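PDB 5HMB: Azi13 from Streptomyces sahachiroi, which is a hotdog-fold thioesterase of the PaaI family from azinomycin biosynthesis and probably hydrolyses aromatic acyl thioesters such as those of naphthoate intermediates. Local coordinates for residues G76-T81 and Q126-N131. Sequence-based numbering, arbitrary orientation.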
ATOM      1  N   GLY A  76      -4.830   1.876  15.117  1.00 50.24           N
ATOM      2  CA  GLY A  76      -4.161   1.672  13.846  1.00 46.41           C
ATOM      3  C   GLY A  76      -4.883   0.634  13.008  1.00 43.04           C
ATOM      4  O   GLY A  76      -5.372  -0.379  13.518  1.00 48.34           O
ATOM      5  N   VAL A  77      -4.996   0.924  11.722  1.00 40.29           N
ATOM      6  CA  VAL A  77      -5.570   0.015  10.742  1.00 44.55           C
ATOM      7  C   VAL A  77      -4.513  -0.519   9.777  1.00 44.03           C
ATOM      8  O   VAL A  77      -4.460  -1.721   9.515  1.00 41.68           O
ATOM      9  CB  VAL A  77      -6.712   0.696   9.967  1.00 37.27           C
ATOM     10  CG1 VAL A  77      -7.093  -0.176   8.792  1.00 35.91           C
ATOM     11  CG2 VAL A  77      -7.898   0.939  10.886  1.00 43.56           C
ATOM     12  N   SER A  78      -3.716   0.369   9.175  1.00 41.94           N
ATOM     13  CA  SER A  78      -2.690  -0.055   8.224  1.00 37.86           C
ATOM     14  C   SER A  78      -1.630   1.021   8.079  1.00 40.29           C
ATOM     15  O   SER A  78      -1.860   2.198   8.364  1.00 35.95           O
ATOM     16  CB  SER A  78      -3.271  -0.375   6.845  1.00 44.94           C
ATOM     17  OG  SER A  78      -3.741   0.790   6.200  1.00 52.33           O
ATOM     18  N   ASN A  79      -0.480   0.597   7.563  1.00 37.67           N
ATOM     19  CA  ASN A  79       0.723   1.414   7.518  1.00 33.04           C
ATOM     20  C   ASN A  79       1.513   1.001   6.284  1.00 40.92           C
ATOM     21  O   ASN A  79       1.986  -0.139   6.207  1.00 38.69           O
ATOM     22  CB  ASN A  79       1.543   1.204   8.785  1.00 35.19           C
ATOM     23  CG  ASN A  79       2.831   1.989   8.795  1.00 43.53           C
ATOM     24  OD1 ASN A  79       3.583   2.013   7.807  1.00 40.69           O
ATOM     25  ND2 ASN A  79       3.107   2.642   9.925  1.00 41.26           N
ATOM     26  N   SER A  80       1.681   1.932   5.351  0.63 41.10           N
ATOM     27  CA  SER A  80       2.423   1.696   4.117  0.63 38.63           C
ATOM     28  C   SER A  80       3.564   2.702   4.057  0.63 40.24           C
ATOM     29  O   SER A  80       3.329   3.898   3.851  0.63 37.42           O
ATOM     30  CB  SER A  80       1.511   1.835   2.905  0.63 39.95           C
ATOM     31  OG  SER A  80       2.094   1.234   1.774  0.63 43.37           O
ATOM     32  N   THR A  81       4.793   2.221   4.228  1.00 37.43           N
ATOM     33  CA  THR A  81       5.966   3.083   4.295  1.00 33.08           C
ATOM     34  C   THR A  81       6.935   2.710   3.182  1.00 35.28           C
ATOM     35  O   THR A  81       7.231   1.524   2.984  1.00 33.90           O
ATOM     36  CB  THR A  81       6.637   2.987   5.673  1.00 34.72           C
ATOM     37  OG1 THR A  81       5.748   3.487   6.692  1.00 37.99           O
ATOM     38  CG2 THR A  81       7.943   3.788   5.732  1.00 36.51           C
ATOM     39  N   GLN A 126       2.090   6.282   4.788  1.00 36.10           N
ATOM     40  CA  GLN A 126       0.676   6.615   4.906  1.00 40.51           C
ATOM     41  C   GLN A 126       0.055   5.700   5.948  1.00 43.77           C
ATOM     42  O   GLN A 126       0.219   4.480   5.871  1.00 40.05           O
ATOM     43  CB  GLN A 126      -0.055   6.439   3.575  1.00 47.46           C
ATOM     44  CG  GLN A 126       0.698   6.991   2.386  1.00 47.61           C
ATOM     45  CD  GLN A 126       0.817   8.502   2.438  1.00 52.46           C
ATOM     46  OE1 GLN A 126      -0.185   9.197   2.634  1.00 47.86           O
ATOM     47  NE2 GLN A 126       2.042   9.020   2.279  1.00 38.69           N
ATOM     48  N   VAL A 127      -0.671   6.281   6.902  1.00 35.22           N
ATOM     49  CA  VAL A 127      -1.202   5.555   8.050  1.00 38.14           C
ATOM     50  C   VAL A 127      -2.717   5.755   8.098  1.00 38.86           C
ATOM     51  O   VAL A 127      -3.207   6.891   8.183  1.00 37.48           O
ATOM     52  CB  VAL A 127      -0.546   6.001   9.365  1.00 40.56           C
ATOM     53  CG1 VAL A 127      -1.202   5.324  10.547  1.00 36.95           C
ATOM     54  CG2 VAL A 127       0.905   5.648   9.348  1.00 36.29           C
ATOM     55  N   ARG A 128      -3.449   4.649   8.023  1.00 36.67           N
ATOM     56  CA  ARG A 128      -4.897   4.651   8.133  1.00 39.31           C
ATOM     57  C   ARG A 128      -5.237   4.208   9.541  1.00 42.80           C
ATOM     58  O   ARG A 128      -4.682   3.214  10.025  1.00 36.57           O
ATOM     59  CB  ARG A 128      -5.544   3.715   7.111  1.00 34.40           C
ATOM     60  CG  ARG A 128      -7.093   3.528   7.329  1.00 39.90           C
ATOM     61  CD  ARG A 128      -7.693   2.644   6.224  1.00 42.76           C
ATOM     62  NE  ARG A 128      -7.582   3.253   4.889  1.00 42.36           N
ATOM     63  CZ  ARG A 128      -8.516   4.055   4.384  1.00 53.79           C
ATOM     64  NH1 ARG A 128      -9.596   4.335   5.113  1.00 41.39           N
ATOM     65  NH2 ARG A 128      -8.385   4.572   3.166  1.00 40.25           N
ATOM     66  N   LEU A 129      -6.115   4.965  10.198  1.00 35.90           N
ATOM     67  CA  LEU A 129      -6.547   4.698  11.556  1.00 43.16           C
ATOM     68  C   LEU A 129      -8.067   4.765  11.634  1.00 46.65           C
ATOM     69  O   LEU A 129      -8.721   5.461  10.856  1.00 44.04           O
ATOM     70  CB  LEU A 129      -5.946   5.702  12.538  1.00 36.32           C
ATOM     71  CG  LEU A 129      -4.442   5.958  12.459  1.00 48.01           C
ATOM     72  CD1 LEU A 129      -4.170   7.349  11.910  1.00 42.30           C
ATOM     73  CD2 LEU A 129      -3.807   5.787  13.830  1.00 45.17           C
ATOM     74  N   HIS A 130      -8.623   4.042  12.592  1.00 52.12           N
ATOM     75  CA  HIS A 130     -10.065   3.979  12.803  1.00 50.49           C
ATOM     76  C   HIS A 130     -10.412   4.814  14.029  1.00 47.09           C
ATOM     77  O   HIS A 130      -9.677   4.798  15.020  1.00 41.05           O
ATOM     78  CB  HIS A 130     -10.493   2.517  12.969  1.00 45.92           C
ATOM     79  CG  HIS A 130     -11.957   2.317  13.228  1.00 71.62           C
ATOM     80  ND1 HIS A 130     -12.940   2.744  12.359  1.00 78.78           N
ATOM     81  CD2 HIS A 130     -12.601   1.702  14.250  1.00 65.52           C
ATOM     82  CE1 HIS A 130     -14.127   2.421  12.845  1.00 67.58           C
ATOM     83  NE2 HIS A 130     -13.949   1.790  13.991  1.00 71.41           N
ATOM     84  N   ASN A 131     -11.491   5.598  13.939  1.00 46.43           N
ATOM     85  CA  ASN A 131     -11.985   6.364  15.085  1.00 47.10           C
ATOM     86  C   ASN A 131     -13.001   5.530  15.850  1.00 49.42           C
ATOM     87  O   ASN A 131     -14.062   5.199  15.311  1.00 45.72           O
ATOM     88  CB  ASN A 131     -12.654   7.672  14.668  1.00 51.17           C
ATOM     89  CG  ASN A 131     -11.735   8.591  13.906  1.00 49.80           C
ATOM     90  OD1 ASN A 131     -10.551   8.704  14.211  1.00 40.28           O
ATOM     91  ND2 ASN A 131     -12.289   9.278  12.923  1.00 45.38           N
TER
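The carboxamide of Asn79 lies with one face under a methyl of Val127, whose CG2 stands 3.8 Å from Asn79 ND2. Polar partners grip the amide: Thr81 OG1 donates to Asn79 OD1 at 2.8 Å, in the amide plane on a lone pair, while ND2 donates to Glu57 OE1 and Cys53 O of helix 49-68. CG of Asn79, anti to its backbone N (chi1 178°), carries the amide toward that helix. An alanine here would probably leave the Thr81 hydroxyl and Glu57 without these mates and open a gap beneath the Val127 methyl. Asn79, Val127 and Leu129 all point to one face of the sheet, where Val127 and Leu129 pack on helix 49-68, the arrangement of the hotdog fold, in which a curved antiparallel sheet wraps a long central helix. Residues 76-81 and 126-131 run antiparallel. Ser80 and Gln126 form a hydrogen-bonded pair, with Ser80 N donating to Gln126 O at 3.0 Å and nearly straight (171°). Further along, a classic beta bulge puts Val77 and Ser78 both opposite Arg128: Arg128 O accepts from Val77 N at 2.9 Å and from Ser78 N at 3.1 Å, and Arg128 N returns a bond to Ser78 O. The bulge turns the Val77 side chain toward the neighbouring strand. There its CG1 lies alongside the Arg128 chain, 3.9 Å from CD, and its CG2 meets His130 CB at 3.7 Å. Ser78 OG touches Arg128 CB on the face away from the helix. Beyond the aliphatic part, the Arg128 guanidinium bonds Gln107 through NH1 and forms a salt bridge through NH2 with Asp82 of a neighbouring subunit. Along the other edge of strand 72-83, Ser78 to Thr81 pair antiparallel with a strand of another neighbouring subunit, continuing the sheet across the interface.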